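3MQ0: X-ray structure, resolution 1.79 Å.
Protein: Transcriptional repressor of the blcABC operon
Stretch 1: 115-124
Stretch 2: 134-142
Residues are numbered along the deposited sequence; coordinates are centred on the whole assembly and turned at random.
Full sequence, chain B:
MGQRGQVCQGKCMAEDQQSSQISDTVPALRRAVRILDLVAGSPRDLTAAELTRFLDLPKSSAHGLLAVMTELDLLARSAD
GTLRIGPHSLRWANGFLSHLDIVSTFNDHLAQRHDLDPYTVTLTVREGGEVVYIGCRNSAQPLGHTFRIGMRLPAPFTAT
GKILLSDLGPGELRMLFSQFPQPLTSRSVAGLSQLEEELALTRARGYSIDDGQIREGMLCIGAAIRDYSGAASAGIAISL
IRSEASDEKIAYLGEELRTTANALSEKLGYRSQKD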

# COMPACT_ATOMS: atom_id res chain seq x y z
N ASP B 115 -11.85 2.43 -30.94
CA ASP B 115 -13.20 1.88 -30.89
C ASP B 115 -14.19 2.89 -30.33
O ASP B 115 -15.36 2.93 -30.72
CB ASP B 115 -13.24 0.62 -30.01
CG ASP B 115 -11.97 -0.21 -30.13
OD1 ASP B 115 -12.04 -1.30 -30.76
OD2 ASP B 115 -10.92 0.22 -29.61
N LEU B 116 -13.72 3.70 -29.38
CA LEU B 116 -14.58 4.65 -28.69
C LEU B 116 -14.55 6.06 -29.31
O LEU B 116 -15.19 6.98 -28.79
CB LEU B 116 -14.17 4.74 -27.22
CG LEU B 116 -14.24 3.44 -26.43
CD1 LEU B 116 -13.70 3.67 -25.04
CD2 LEU B 116 -15.67 2.89 -26.39
N ASP B 117 -13.82 6.22 -30.40
CA ASP B 117 -13.71 7.52 -31.07
C ASP B 117 -15.06 8.18 -31.37
O ASP B 117 -15.17 9.41 -31.29
CB ASP B 117 -12.90 7.42 -32.37
CG ASP B 117 -11.40 7.35 -32.14
OD1 ASP B 117 -10.95 7.32 -30.97
OD2 ASP B 117 -10.65 7.31 -33.15
N PRO B 118 -16.08 7.39 -31.72
CA PRO B 118 -17.37 7.99 -32.09
C PRO B 118 -18.13 8.57 -30.91
O PRO B 118 -19.12 9.28 -31.13
CB PRO B 118 -18.16 6.81 -32.67
CG PRO B 118 -17.14 5.74 -32.97
CD PRO B 118 -16.06 5.93 -31.96
N TYR B 119 -17.71 8.27 -29.68
CA TYR B 119 -18.52 8.66 -28.52
C TYR B 119 -17.88 9.69 -27.61
O TYR B 119 -16.66 9.75 -27.46
CB TYR B 119 -18.89 7.43 -27.68
CG TYR B 119 -19.32 6.27 -28.53
CD1 TYR B 119 -20.54 6.28 -29.17
CD2 TYR B 119 -18.48 5.18 -28.72
CE1 TYR B 119 -20.93 5.22 -29.96
CE2 TYR B 119 -18.86 4.13 -29.52
CZ TYR B 119 -20.09 4.15 -30.14
OH TYR B 119 -20.48 3.11 -30.94
N THR B 120 -18.74 10.47 -26.96
CA THR B 120 -18.30 11.34 -25.89
C THR B 120 -18.06 10.48 -24.66
O THR B 120 -18.91 9.67 -24.30
CB THR B 120 -19.35 12.41 -25.58
OG1 THR B 120 -19.48 13.28 -26.71
CG2 THR B 120 -18.96 13.20 -24.34
N VAL B 121 -16.91 10.64 -24.01
CA VAL B 121 -16.57 9.80 -22.87
C VAL B 121 -16.34 10.67 -21.66
O VAL B 121 -15.62 11.67 -21.75
CB VAL B 121 -15.27 9.01 -23.12
CG1 VAL B 121 -15.06 7.96 -22.03
CG2 VAL B 121 -15.31 8.37 -24.50
N THR B 122 -16.94 10.31 -20.53
CA THR B 122 -16.80 11.10 -19.31
C THR B 122 -16.19 10.26 -18.21
O THR B 122 -16.27 9.04 -18.23
CB THR B 122 -18.16 11.63 -18.81
OG1 THR B 122 -19.07 10.53 -18.69
CG2 THR B 122 -18.74 12.61 -19.81
N LEU B 123 -15.57 10.94 -17.25
CA LEU B 123 -14.96 10.31 -16.09
C LEU B 123 -15.48 11.08 -14.89
O LEU B 123 -15.38 12.31 -14.85
CB LEU B 123 -13.45 10.45 -16.14
CG LEU B 123 -12.63 9.91 -14.97
CD1 LEU B 123 -12.69 8.39 -14.99
CD2 LEU B 123 -11.16 10.41 -15.05
N THR B 124 -16.02 10.36 -13.91
CA THR B 124 -16.63 11.01 -12.75
C THR B 124 -16.20 10.37 -11.45
O THR B 124 -15.71 9.24 -11.43
CB THR B 124 -18.15 10.90 -12.80
OG1 THR B 124 -18.53 9.53 -12.60
CG2 THR B 124 -18.70 11.40 -14.13
N ILE B 134 -14.80 14.87 -13.74
CA ILE B 134 -13.39 15.23 -13.63
C ILE B 134 -12.62 15.06 -14.93
O ILE B 134 -11.48 15.53 -15.05
CB ILE B 134 -12.68 14.46 -12.51
CG1 ILE B 134 -12.73 12.95 -12.74
CG2 ILE B 134 -13.32 14.80 -11.16
CD1 ILE B 134 -11.79 12.15 -11.82
N GLY B 135 -13.23 14.39 -15.90
CA GLY B 135 -12.62 14.25 -17.22
C GLY B 135 -13.69 14.12 -18.29
O GLY B 135 -14.79 13.65 -18.01
N CYS B 136 -13.38 14.58 -19.49
CA CYS B 136 -14.33 14.49 -20.59
C CYS B 136 -13.62 14.53 -21.93
O CYS B 136 -12.87 15.47 -22.20
CB CYS B 136 -15.36 15.63 -20.51
SG CYS B 136 -16.63 15.59 -21.84
N ARG B 137 -13.85 13.52 -22.76
CA ARG B 137 -13.33 13.52 -24.12
C ARG B 137 -14.50 13.65 -25.10
O ARG B 137 -15.32 12.74 -25.21
CB ARG B 137 -12.46 12.29 -24.42
CG ARG B 137 -11.74 12.38 -25.78
CD ARG B 137 -11.07 11.09 -26.22
NE ARG B 137 -11.94 10.09 -26.85
CZ ARG B 137 -13.15 10.32 -27.36
NH1 ARG B 137 -13.68 11.54 -27.36
NH2 ARG B 137 -13.83 9.32 -27.89
N ASN B 138 -14.60 14.80 -25.77
CA ASN B 138 -15.74 15.11 -26.63
C ASN B 138 -15.73 14.36 -27.95
O ASN B 138 -14.69 13.86 -28.37
CB ASN B 138 -15.82 16.61 -26.89
CG ASN B 138 -16.30 17.36 -25.67
OD1 ASN B 138 -15.56 18.14 -25.08
ND2 ASN B 138 -17.55 17.11 -25.28
N SER B 139 -16.89 14.30 -28.60
CA SER B 139 -17.02 13.63 -29.90
C SER B 139 -18.02 14.35 -30.78
O SER B 139 -18.48 15.45 -30.46
CB SER B 139 -17.51 12.20 -29.71
OG SER B 139 -18.90 12.20 -29.43
N ALA B 140 -18.36 13.71 -31.91
CA ALA B 140 -19.32 14.25 -32.87
C ALA B 140 -20.78 13.98 -32.49
O ALA B 140 -21.70 14.45 -33.17
CB ALA B 140 -19.03 13.69 -34.27
N GLN B 141 -20.99 13.23 -31.42
CA GLN B 141 -22.34 12.99 -30.94
C GLN B 141 -22.99 14.34 -30.60
O GLN B 141 -22.43 15.13 -29.83
CB GLN B 141 -22.30 12.08 -29.72
CG GLN B 141 -23.45 11.09 -29.63
CD GLN B 141 -23.36 9.95 -30.63
OE1 GLN B 141 -22.27 9.45 -30.93
NE2 GLN B 141 -24.50 9.53 -31.15
N PRO B 142 -24.17 14.62 -31.17
CA PRO B 142 -24.88 15.86 -30.83
C PRO B 142 -25.07 15.98 -29.31
O PRO B 142 -25.95 16.71 -28.86
CB PRO B 142 -26.24 15.69 -31.52
CG PRO B 142 -25.96 14.79 -32.68
CD PRO B 142 -24.89 13.84 -32.20
O HOH W 1 -11.35 7.05 -28.34
O HOH W 2 -16.82 11.77 -32.77

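Stretch 2 runs antiparallel to the strand 120-124, and its first residues are held mainly by backbone. I134 donates its N to L123 O at 2.8 Å, while its branched apolar side chain brings CD1 to 3.7 Å from L123 CD2, a packing that needs no polar partner. G135 pairs directly with L123: L123 N donates to G135 O at 2.9 Å, and G135 N reaches L123 O at 3.2 Å. Glycine suits this position, since an ideal CB would lie a tight 3.3 Å from L123 CB. C136 faces T122 in a non-hydrogen-bonded pair; its compact thiol sits on the same face, with SG 4.2 Å from T122 CG2, and its CA lies 3.3 Å from V121 O.

R137 closes the ladder with V121, its N donating to V121 O at 2.8 Å and its O accepting from V121 N at 2.9 Å. Its long side chain then extends to the turn from L116 to Y119, where NH2 donates to Y119 O at 2.9 Å, while V121 CG2 lies over one guanidinium face. Beyond the strand, S139 points toward stretch 1. Its small hydroxyl shares a hydrogen bond with T120, OG to OG1 at 3.0 Å, and also accepts from Q141 N at 3.1 Å. A water bridges A140 N and D117 O.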